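Local structure of amino acid ABC transporter, periplasmic amino acid-binding protein, putative (Streptococcus pneumoniae, 4I62) at residues V109-D113 / E114-V118; V153-Q156 / K157-Q161; D167-N171 / S172-S176; V195-E198 / E199-K203. The protein binds L-arginine in its periplasmic-binding-protein type II fold and probably delivers it, as a membrane-anchored lipoprotein, to an amino acid ABC transporter. All coordinates share one frame; numbering follows the deposited sequence.

Contact 1: residues V109-D113 / E114-V118; sequences VSKTD and ERSKV. With ARG (arginine), chain B.
Arg-115 reaches back over Thr-112 to Ser-110, and its guanidinium serves the protein and the bound arginine at once. Its chain runs extended from CG to NE (chi3 -179°), which carries the flat group away from the short helix 113-116 to the ligand carboxylate. At the guanidinium edge, Arg-115 NH1 donates to Ser-110 O at 2.8 Å, on a lone pair in the carbonyl plane, and also to ligand O. Arg-115 NH2 donates to ligand OXT at 3.0 Å. Val-109 CG1 approaches the same group obliquely, 3.7 Å from Arg-115 NH1.

Thr-112 crosses the aliphatic part of this chain. Thr-112 OG1 lies between backbone N and carbonyl carbon (chi1 69°), where it accepts from Arg-115 N at 2.9 Å and caps the helix. Thr-112 O in turn receives Ser-116 N at 2.8 Å.

Ser-110 N donates to ligand O, an almost straight bond, and its OG, also hydrogen-bonded to Asp-225 OD1, accepts from ligand N. The bond to Ser-110 O probably restrains the guanidinium's rotation. Within this stretch, two guanidinium N-H groups and the Ser-110 amide bind the ligand carboxylate while Ser-110 OG takes its ammonium, consistent with recognition of an alpha-amino acid.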
# COMPACT_ATOMS: atom_id res chain seq x y z
N VAL A 109 -4.10 -0.20 -2.11
CA VAL A 109 -5.06 -1.29 -1.88
C VAL A 109 -5.13 -2.26 -3.06
O VAL A 109 -5.48 -1.83 -4.19
CB VAL A 109 -6.48 -0.75 -1.59
CG1 VAL A 109 -7.46 -1.88 -1.37
CG2 VAL A 109 -6.47 0.19 -0.42
N SER A 110 -4.80 -3.52 -2.84
CA SER A 110 -4.93 -4.53 -3.86
C SER A 110 -6.37 -4.95 -4.06
O SER A 110 -7.14 -5.20 -3.12
CB SER A 110 -4.16 -5.77 -3.40
OG SER A 110 -2.78 -5.51 -3.18
N LYS A 111 -6.75 -5.14 -5.34
CA LYS A 111 -8.04 -5.81 -5.60
C LYS A 111 -8.00 -7.28 -5.24
O LYS A 111 -7.00 -7.99 -5.50
CB LYS A 111 -8.41 -5.78 -7.07
CG LYS A 111 -8.57 -4.44 -7.53
CD LYS A 111 -8.99 -4.39 -9.00
CE LYS A 111 -10.26 -5.15 -9.27
NZ LYS A 111 -10.57 -5.18 -10.75
N THR A 112 -9.05 -7.76 -4.62
CA THR A 112 -9.20 -9.20 -4.44
C THR A 112 -10.65 -9.57 -4.67
O THR A 112 -11.52 -8.70 -4.63
CB THR A 112 -8.83 -9.66 -3.03
OG1 THR A 112 -9.80 -9.17 -2.11
CG2 THR A 112 -7.43 -9.20 -2.61
N ASP A 113 -10.93 -10.84 -4.91
CA ASP A 113 -12.32 -11.26 -5.10
C ASP A 113 -13.15 -11.03 -3.86
O ASP A 113 -14.28 -10.56 -3.96
CB ASP A 113 -12.41 -12.73 -5.54
CG ASP A 113 -11.98 -12.93 -6.98
OD1 ASP A 113 -11.79 -11.93 -7.69
OD2 ASP A 113 -11.87 -14.11 -7.41
N GLU A 114 -12.59 -11.32 -2.70
CA GLU A 114 -13.34 -11.07 -1.48
C GLU A 114 -13.65 -9.58 -1.34
O GLU A 114 -14.78 -9.19 -1.02
CB GLU A 114 -12.58 -11.60 -0.27
CG GLU A 114 -12.74 -13.09 -0.09
CD GLU A 114 -14.19 -13.51 0.00
OE1 GLU A 114 -14.88 -13.09 0.96
OE2 GLU A 114 -14.66 -14.26 -0.89
N ARG A 115 -12.65 -8.74 -1.57
CA ARG A 115 -12.90 -7.31 -1.46
C ARG A 115 -13.90 -6.79 -2.50
O ARG A 115 -14.70 -5.91 -2.19
CB ARG A 115 -11.58 -6.55 -1.52
CG ARG A 115 -10.69 -6.71 -0.26
CD ARG A 115 -9.29 -6.14 -0.51
NE ARG A 115 -8.42 -6.30 0.66
CZ ARG A 115 -7.18 -5.86 0.72
NH1 ARG A 115 -6.62 -5.30 -0.35
NH2 ARG A 115 -6.47 -6.01 1.85
N SER A 116 -13.84 -7.34 -3.72
CA SER A 116 -14.71 -6.89 -4.82
C SER A 116 -16.17 -7.17 -4.56
O SER A 116 -17.03 -6.57 -5.19
CB SER A 116 -14.29 -7.51 -6.14
OG SER A 116 -13.09 -6.94 -6.60
N LYS A 117 -16.46 -8.08 -3.64
CA LYS A 117 -17.84 -8.40 -3.29
C LYS A 117 -18.46 -7.31 -2.42
O LYS A 117 -19.69 -7.19 -2.33
CB LYS A 117 -17.90 -9.72 -2.53
CG LYS A 117 -17.62 -10.94 -3.39
CD LYS A 117 -18.83 -11.32 -4.22
CE LYS A 117 -20.01 -11.71 -3.32
NZ LYS A 117 -21.16 -12.28 -4.09
N VAL A 118 -17.62 -6.54 -1.74
CA VAL A 118 -18.07 -5.58 -0.74
C VAL A 118 -17.84 -4.15 -1.21
O VAL A 118 -18.59 -3.25 -0.83
CB VAL A 118 -17.33 -5.80 0.60
CG1 VAL A 118 -17.65 -4.70 1.61
CG2 VAL A 118 -17.68 -7.16 1.19
N ARG B . -1.47 -4.07 -1.16
CA ARG B . -1.72 -4.67 0.18
C ARG B . -3.21 -4.84 0.44
O ARG B . -4.03 -4.18 -0.23
CB ARG B . -1.01 -3.90 1.27
CG ARG B . -1.38 -2.41 1.30
CD ARG B . -0.90 -1.73 2.56
NE ARG B . -0.99 -0.29 2.41
CZ ARG B . -0.68 0.60 3.33
NH1 ARG B . -0.82 1.89 3.08
NH2 ARG B . -0.23 0.18 4.52
OXT ARG B . -3.55 -5.63 1.38
O HOH W 1 -11.58 -8.61 -8.23

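Contact 2: residues V153-Q156 / K157-Q161; sequences VGAQ and KGSIQ. With ARG (arginine), chain B.
Gln-156 O, at the end of strand 152-156, takes two hydrogen bonds from Ser-159. Ser-159 N, 3.1 Å from Gln-156 O, approaches from above the carbonyl plane and closes a type II beta turn, with Gly-158 at its third position. Ser-159 OG comes within the carbonyl plane, on a lone pair, 2.7 Å from Gln-156 O. The side chain is turned between its backbone N and carbonyl carbon (chi1 72°), from where OG also caps Glu-162 N.

Contacts with the bound arginine form a second group. The Gln-156 chain is extended (chi2 173°) and carries Gln-156 OE1 to ligand NH2 at 2.9 Å, while its NE2 is hydrogen-bonded to Pro-178 O and Asn-46 OD1. Ile-160 N, in the first turn of the helix, donates to ligand OXT at 2.8 Å; the helix start would probably favour a carboxylate there. Gln-161 OE1 lies 3.4 Å from ligand CA, and Gln-161 NE2 is hydrogen-bonded to Asn-130 OD1.

Apolar contact is modest: Ala-155 CB meets Gln-161 CB at 4.1 Å.

The turn forms the first junction of the beta-alpha-beta unit made by strand 152-156, helix 160-168 and strand 173-177. Strand 152-156 runs parallel to both its neighbours, 173-177 and 194-198, and helix 180-188 touches Gln-156.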
# COMPACT_ATOMS: atom_id res chain seq x y z
N VAL A 153 8.06 -15.28 9.92
CA VAL A 153 7.77 -14.40 8.78
C VAL A 153 6.70 -13.39 9.17
O VAL A 153 5.64 -13.77 9.71
CB VAL A 153 7.27 -15.25 7.58
CG1 VAL A 153 7.01 -14.39 6.35
CG2 VAL A 153 8.30 -16.34 7.25
N GLY A 154 6.97 -12.13 8.91
CA GLY A 154 6.04 -11.06 9.21
C GLY A 154 5.29 -10.53 8.01
O GLY A 154 5.76 -10.57 6.88
N ALA A 155 4.13 -9.95 8.31
CA ALA A 155 3.32 -9.24 7.32
C ALA A 155 2.42 -8.25 8.05
O ALA A 155 2.15 -8.39 9.24
CB ALA A 155 2.47 -10.20 6.49
N GLN A 156 1.92 -7.27 7.30
CA GLN A 156 1.06 -6.25 7.90
C GLN A 156 -0.35 -6.80 8.13
O GLN A 156 -0.97 -7.40 7.25
CB GLN A 156 1.02 -4.98 7.04
CG GLN A 156 0.15 -3.88 7.73
CD GLN A 156 0.17 -2.53 7.05
OE1 GLN A 156 0.04 -2.43 5.84
NE2 GLN A 156 0.30 -1.47 7.82
N LYS A 157 -0.87 -6.55 9.33
CA LYS A 157 -2.22 -6.96 9.65
C LYS A 157 -3.23 -6.34 8.70
O LYS A 157 -3.20 -5.12 8.46
CB LYS A 157 -2.56 -6.56 11.08
CG LYS A 157 -3.78 -7.28 11.64
CD LYS A 157 -4.19 -6.69 13.01
CE LYS A 157 -5.27 -7.52 13.68
NZ LYS A 157 -6.44 -7.71 12.79
N GLY A 158 -4.13 -7.18 8.16
CA GLY A 158 -5.15 -6.70 7.23
C GLY A 158 -4.72 -6.71 5.78
O GLY A 158 -5.54 -6.36 4.92
N SER A 159 -3.47 -7.08 5.51
CA SER A 159 -2.98 -7.04 4.13
C SER A 159 -3.16 -8.38 3.41
O SER A 159 -3.26 -9.44 4.05
CB SER A 159 -1.49 -6.67 4.12
OG SER A 159 -0.67 -7.73 4.60
N ILE A 160 -3.09 -8.33 2.08
CA ILE A 160 -3.11 -9.57 1.33
C ILE A 160 -1.82 -10.38 1.54
O ILE A 160 -1.81 -11.59 1.33
CB ILE A 160 -3.40 -9.36 -0.17
CG1 ILE A 160 -2.27 -8.67 -0.91
CG2 ILE A 160 -4.71 -8.59 -0.38
CD1 ILE A 160 -2.32 -8.88 -2.40
N GLN A 161 -0.76 -9.72 1.97
CA GLN A 161 0.47 -10.43 2.31
C GLN A 161 0.26 -11.31 3.53
O GLN A 161 0.79 -12.43 3.60
CB GLN A 161 1.60 -9.43 2.56
CG GLN A 161 2.13 -8.75 1.28
CD GLN A 161 1.12 -7.81 0.63
OE1 GLN A 161 0.38 -7.07 1.30
NE2 GLN A 161 1.08 -7.83 -0.69
N ARG B . -1.47 -4.07 -1.16
CA ARG B . -1.72 -4.67 0.18
C ARG B . -3.21 -4.84 0.44
O ARG B . -4.03 -4.18 -0.23
CB ARG B . -1.01 -3.90 1.27
CG ARG B . -1.38 -2.41 1.30
CD ARG B . -0.90 -1.73 2.56
NE ARG B . -0.99 -0.29 2.41
CZ ARG B . -0.68 0.60 3.33
NH1 ARG B . -0.82 1.89 3.08
NH2 ARG B . -0.23 0.18 4.52
OXT ARG B . -3.55 -5.63 1.38

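Contact 3: residues D167-N171 / S172-S176; sequences DLLQN and SSLVS
A type I beta turn from Leu-169 to Ser-172 takes the chain out of helix 160-168 and into strand 173-177, closed by Ser-172 N donating to Leu-169 O at 3.0 Å from above the carbonyl plane.

Leu-169 is the first residue to leave helical geometry; its CB points toward the following segment, and the residue is buried. Leu-169 CB is approached by Ser-172 OG at 3.6 Å and by Leu-174 CD2 at 4.1 Å, so one methylene meets a hydroxyl on the turn and a methyl from the strand beyond it. Leu-174 reaches across with a single branch, while both leucines also rest on Val-153 of strand 152-156.

Ser-172 OG is turned beside its own backbone N (chi1 -55°). There it accepts from water 2 at 2.8 Å, a water that also takes a weak bond from Asn-171 N, and it is hydrogen-bonded besides to Leu-148 O. On the helix side, Gln-170 folds back (chi2 76°), and Gln-170 NE2 donates to Asp-167 O at 3.1 Å. That oxygen lies in the Gln-170 amide plane, although the donor stands above the peptide carbonyl.

The chemistry divides by depth. Leu-169 packs apolar carbon at the root of the turn, whereas at the outer bend the Ser-172 hydroxyl bonds to a water and to Leu-148 O. The reversal combines local backbone bonding with a small apolar contact, and no charged pair is found across it.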
# COMPACT_ATOMS: atom_id res chain seq x y z
N ASP A 167 -1.94 -18.73 4.14
CA ASP A 167 -2.40 -19.76 3.23
C ASP A 167 -1.30 -20.70 2.75
O ASP A 167 -1.57 -21.86 2.46
CB ASP A 167 -3.10 -19.14 2.03
CG ASP A 167 -4.45 -18.52 2.38
OD1 ASP A 167 -4.99 -18.74 3.48
OD2 ASP A 167 -4.97 -17.81 1.49
N LEU A 168 -0.06 -20.23 2.73
CA LEU A 168 1.07 -20.99 2.17
C LEU A 168 2.11 -21.48 3.17
O LEU A 168 2.79 -22.48 2.92
CB LEU A 168 1.80 -20.19 1.11
CG LEU A 168 1.05 -19.89 -0.18
CD1 LEU A 168 1.93 -18.96 -1.00
CD2 LEU A 168 0.77 -21.18 -0.92
N LEU A 169 2.24 -20.76 4.27
CA LEU A 169 3.38 -20.98 5.16
C LEU A 169 3.03 -21.71 6.46
O LEU A 169 3.37 -21.25 7.56
CB LEU A 169 4.11 -19.64 5.42
CG LEU A 169 4.52 -18.86 4.17
CD1 LEU A 169 5.19 -17.54 4.58
CD2 LEU A 169 5.42 -19.67 3.23
N GLN A 170 2.38 -22.86 6.33
CA GLN A 170 2.00 -23.67 7.49
C GLN A 170 3.17 -24.17 8.33
O GLN A 170 2.97 -24.54 9.49
CB GLN A 170 1.14 -24.87 7.07
CG GLN A 170 -0.31 -24.51 6.75
CD GLN A 170 -0.48 -23.84 5.41
OE1 GLN A 170 0.42 -23.85 4.56
NE2 GLN A 170 -1.62 -23.22 5.20
N ASN A 171 4.36 -24.21 7.76
CA ASN A 171 5.53 -24.67 8.49
C ASN A 171 6.35 -23.53 9.08
O ASN A 171 7.46 -23.76 9.57
CB ASN A 171 6.44 -25.54 7.60
CG ASN A 171 5.79 -26.83 7.17
OD1 ASN A 171 5.00 -27.41 7.90
ND2 ASN A 171 6.15 -27.30 5.98
N SER A 172 5.80 -22.32 9.03
CA SER A 172 6.47 -21.13 9.54
C SER A 172 5.72 -20.57 10.75
O SER A 172 4.52 -20.81 10.90
CB SER A 172 6.52 -20.03 8.45
OG SER A 172 7.13 -20.49 7.24
N SER A 173 6.41 -19.76 11.55
CA SER A 173 5.77 -18.97 12.61
C SER A 173 5.42 -17.60 12.05
O SER A 173 6.28 -16.88 11.54
CB SER A 173 6.72 -18.82 13.79
OG SER A 173 6.96 -20.06 14.41
N LEU A 174 4.16 -17.21 12.12
CA LEU A 174 3.73 -15.99 11.46
C LEU A 174 3.47 -14.85 12.46
O LEU A 174 2.89 -15.06 13.53
CB LEU A 174 2.47 -16.27 10.65
CG LEU A 174 2.63 -17.40 9.62
CD1 LEU A 174 1.33 -17.67 8.87
CD2 LEU A 174 3.80 -17.15 8.64
N VAL A 175 3.96 -13.67 12.13
CA VAL A 175 3.79 -12.44 12.91
C VAL A 175 2.97 -11.50 12.05
O VAL A 175 3.31 -11.26 10.90
CB VAL A 175 5.18 -11.83 13.26
CG1 VAL A 175 5.04 -10.44 13.87
CG2 VAL A 175 5.90 -12.75 14.24
N SER A 176 1.89 -10.95 12.58
CA SER A 176 1.06 -9.99 11.86
C SER A 176 0.92 -8.73 12.71
O SER A 176 0.31 -8.77 13.77
CB SER A 176 -0.30 -10.62 11.62
OG SER A 176 -1.26 -9.65 11.28
O HOH W 2 6.11 -22.77 5.87

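Contact 4: residues V195-E198 / E199-K203; sequences VIFE and EPVAK. With ARG (arginine), chain B.
Glu-198 O, at the N-cap of helix 199-208, receives two amides of the first turn. Ala-202 N donates to Glu-198 O almost straight (170°) at 3.0 Å, and Val-201 N adds a weak bond. The carbonyl that ends the strand thereby begins the helix, and the two short axes stand at 117°.

The Glu-198 side chain leads the other way. Its CG lies beside the backbone N (chi1 -73°) and the chain bends at chi2, which leads the carboxylate to the ammonium of the bound arginine. Glu-198 OE1 accepts from ligand N at 2.9 Å, and OE2 takes a weak second bond. Tyr-227 OH also bonds OE1, which probably helps to fix the carboxylate's rotation.

Phe-197 packs against the helix. Phe-197 CB meets Ala-202 CB at 4.0 Å, and Val-201 CG1 lies over one ring face, offset toward the rim, while Val-195 CG1 sits over the opposite face. Phe-205 brings a further ring to it. Lys-203 NZ forms a long, weakly hydrogen-bonded salt bridge with Glu-199 OE2 at 3.3 Å.

Here a strand end passes straight into a helix while its acidic side chain holds the ligand's alpha-ammonium, part of the amino acid site of this periplasmic binding protein type II fold.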
# COMPACT_ATOMS: atom_id res chain seq x y z
N VAL A 195 10.17 -10.35 6.06
CA VAL A 195 8.87 -9.68 5.96
C VAL A 195 8.45 -9.67 4.50
O VAL A 195 9.26 -9.39 3.61
CB VAL A 195 8.93 -8.24 6.52
CG1 VAL A 195 7.59 -7.52 6.34
CG2 VAL A 195 9.33 -8.27 7.98
N ILE A 196 7.17 -9.97 4.24
CA ILE A 196 6.64 -9.94 2.88
C ILE A 196 6.12 -8.55 2.55
O ILE A 196 5.21 -8.04 3.25
CB ILE A 196 5.49 -10.96 2.69
CG1 ILE A 196 5.85 -12.35 3.21
CG2 ILE A 196 5.04 -10.99 1.24
CD1 ILE A 196 4.71 -13.34 3.13
N PHE A 197 6.65 -7.92 1.50
CA PHE A 197 6.14 -6.64 1.03
C PHE A 197 6.15 -6.63 -0.50
O PHE A 197 7.01 -7.23 -1.14
CB PHE A 197 7.04 -5.45 1.44
CG PHE A 197 6.93 -4.99 2.87
CD1 PHE A 197 5.73 -4.76 3.49
CD2 PHE A 197 8.09 -4.76 3.60
CE1 PHE A 197 5.68 -4.33 4.84
CE2 PHE A 197 8.04 -4.29 4.91
CZ PHE A 197 6.84 -4.06 5.52
N GLU A 198 5.21 -5.88 -1.07
CA GLU A 198 5.24 -5.61 -2.51
C GLU A 198 6.54 -4.88 -2.88
O GLU A 198 7.05 -4.05 -2.11
CB GLU A 198 3.99 -4.84 -2.91
CG GLU A 198 2.77 -5.80 -2.89
CD GLU A 198 1.42 -5.20 -2.48
OE1 GLU A 198 1.38 -4.17 -1.75
OE2 GLU A 198 0.39 -5.82 -2.80
N GLU A 199 7.05 -5.18 -4.07
CA GLU A 199 8.38 -4.80 -4.49
C GLU A 199 8.75 -3.32 -4.26
O GLU A 199 9.82 -3.05 -3.70
CB GLU A 199 8.61 -5.21 -5.95
CG GLU A 199 10.03 -4.92 -6.42
CD GLU A 199 10.37 -5.54 -7.77
OE1 GLU A 199 9.44 -5.91 -8.53
OE2 GLU A 199 11.57 -5.57 -8.15
N PRO A 200 7.93 -2.36 -4.69
CA PRO A 200 8.37 -0.95 -4.55
C PRO A 200 8.50 -0.54 -3.09
O PRO A 200 9.35 0.25 -2.73
CB PRO A 200 7.24 -0.15 -5.25
CG PRO A 200 6.07 -1.07 -5.26
CD PRO A 200 6.65 -2.46 -5.42
N VAL A 201 7.64 -1.10 -2.25
CA VAL A 201 7.65 -0.81 -0.82
C VAL A 201 8.86 -1.46 -0.15
O VAL A 201 9.57 -0.84 0.64
CB VAL A 201 6.30 -1.23 -0.19
CG1 VAL A 201 6.34 -1.09 1.33
CG2 VAL A 201 5.20 -0.37 -0.78
N ALA A 202 9.15 -2.71 -0.52
CA ALA A 202 10.36 -3.36 -0.05
C ALA A 202 11.60 -2.56 -0.43
O ALA A 202 12.49 -2.33 0.40
CB ALA A 202 10.43 -4.79 -0.57
N LYS A 203 11.65 -2.14 -1.68
CA LYS A 203 12.80 -1.34 -2.15
C LYS A 203 12.95 -0.03 -1.39
O LYS A 203 14.08 0.37 -1.05
CB LYS A 203 12.71 -1.04 -3.65
CG LYS A 203 12.97 -2.23 -4.56
CD LYS A 203 12.63 -1.85 -6.00
CE LYS A 203 13.14 -2.85 -7.03
NZ LYS A 203 12.71 -2.51 -8.43
N ARG B . -1.47 -4.07 -1.16
CA ARG B . -1.72 -4.67 0.18
C ARG B . -3.21 -4.84 0.44
O ARG B . -4.03 -4.18 -0.23
CB ARG B . -1.01 -3.90 1.27
CG ARG B . -1.38 -2.41 1.30
CD ARG B . -0.90 -1.73 2.56
NE ARG B . -0.99 -0.29 2.41
CZ ARG B . -0.68 0.60 3.33
NH1 ARG B . -0.82 1.89 3.08
NH2 ARG B . -0.23 0.18 4.52
OXT ARG B . -3.55 -5.63 1.38

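Contacts 2 and 4 are buried, contact 1 is partly buried and contact 3 lies at the surface. Three of them, 1, 2 and 4, meet round the bound arginine and divide its charges: contact 1 brings a cationic side chain to the carboxylate, contact 4 an anionic one to the ammonium, and contact 2 a helix-start amide and a neutral glutamine to opposite ends. Contacts 2 and 3 stand at the two ends of helix 160-168, and their strands pair in one sheet, to which contact 4 also belongs through strand 194-198. Contact 3 relies on backbone bonds, a serine hydroxyl, a glutamine amide, a water and leucine carbon. In this example the ligand-directed groups gather where the contacts meet the pocket.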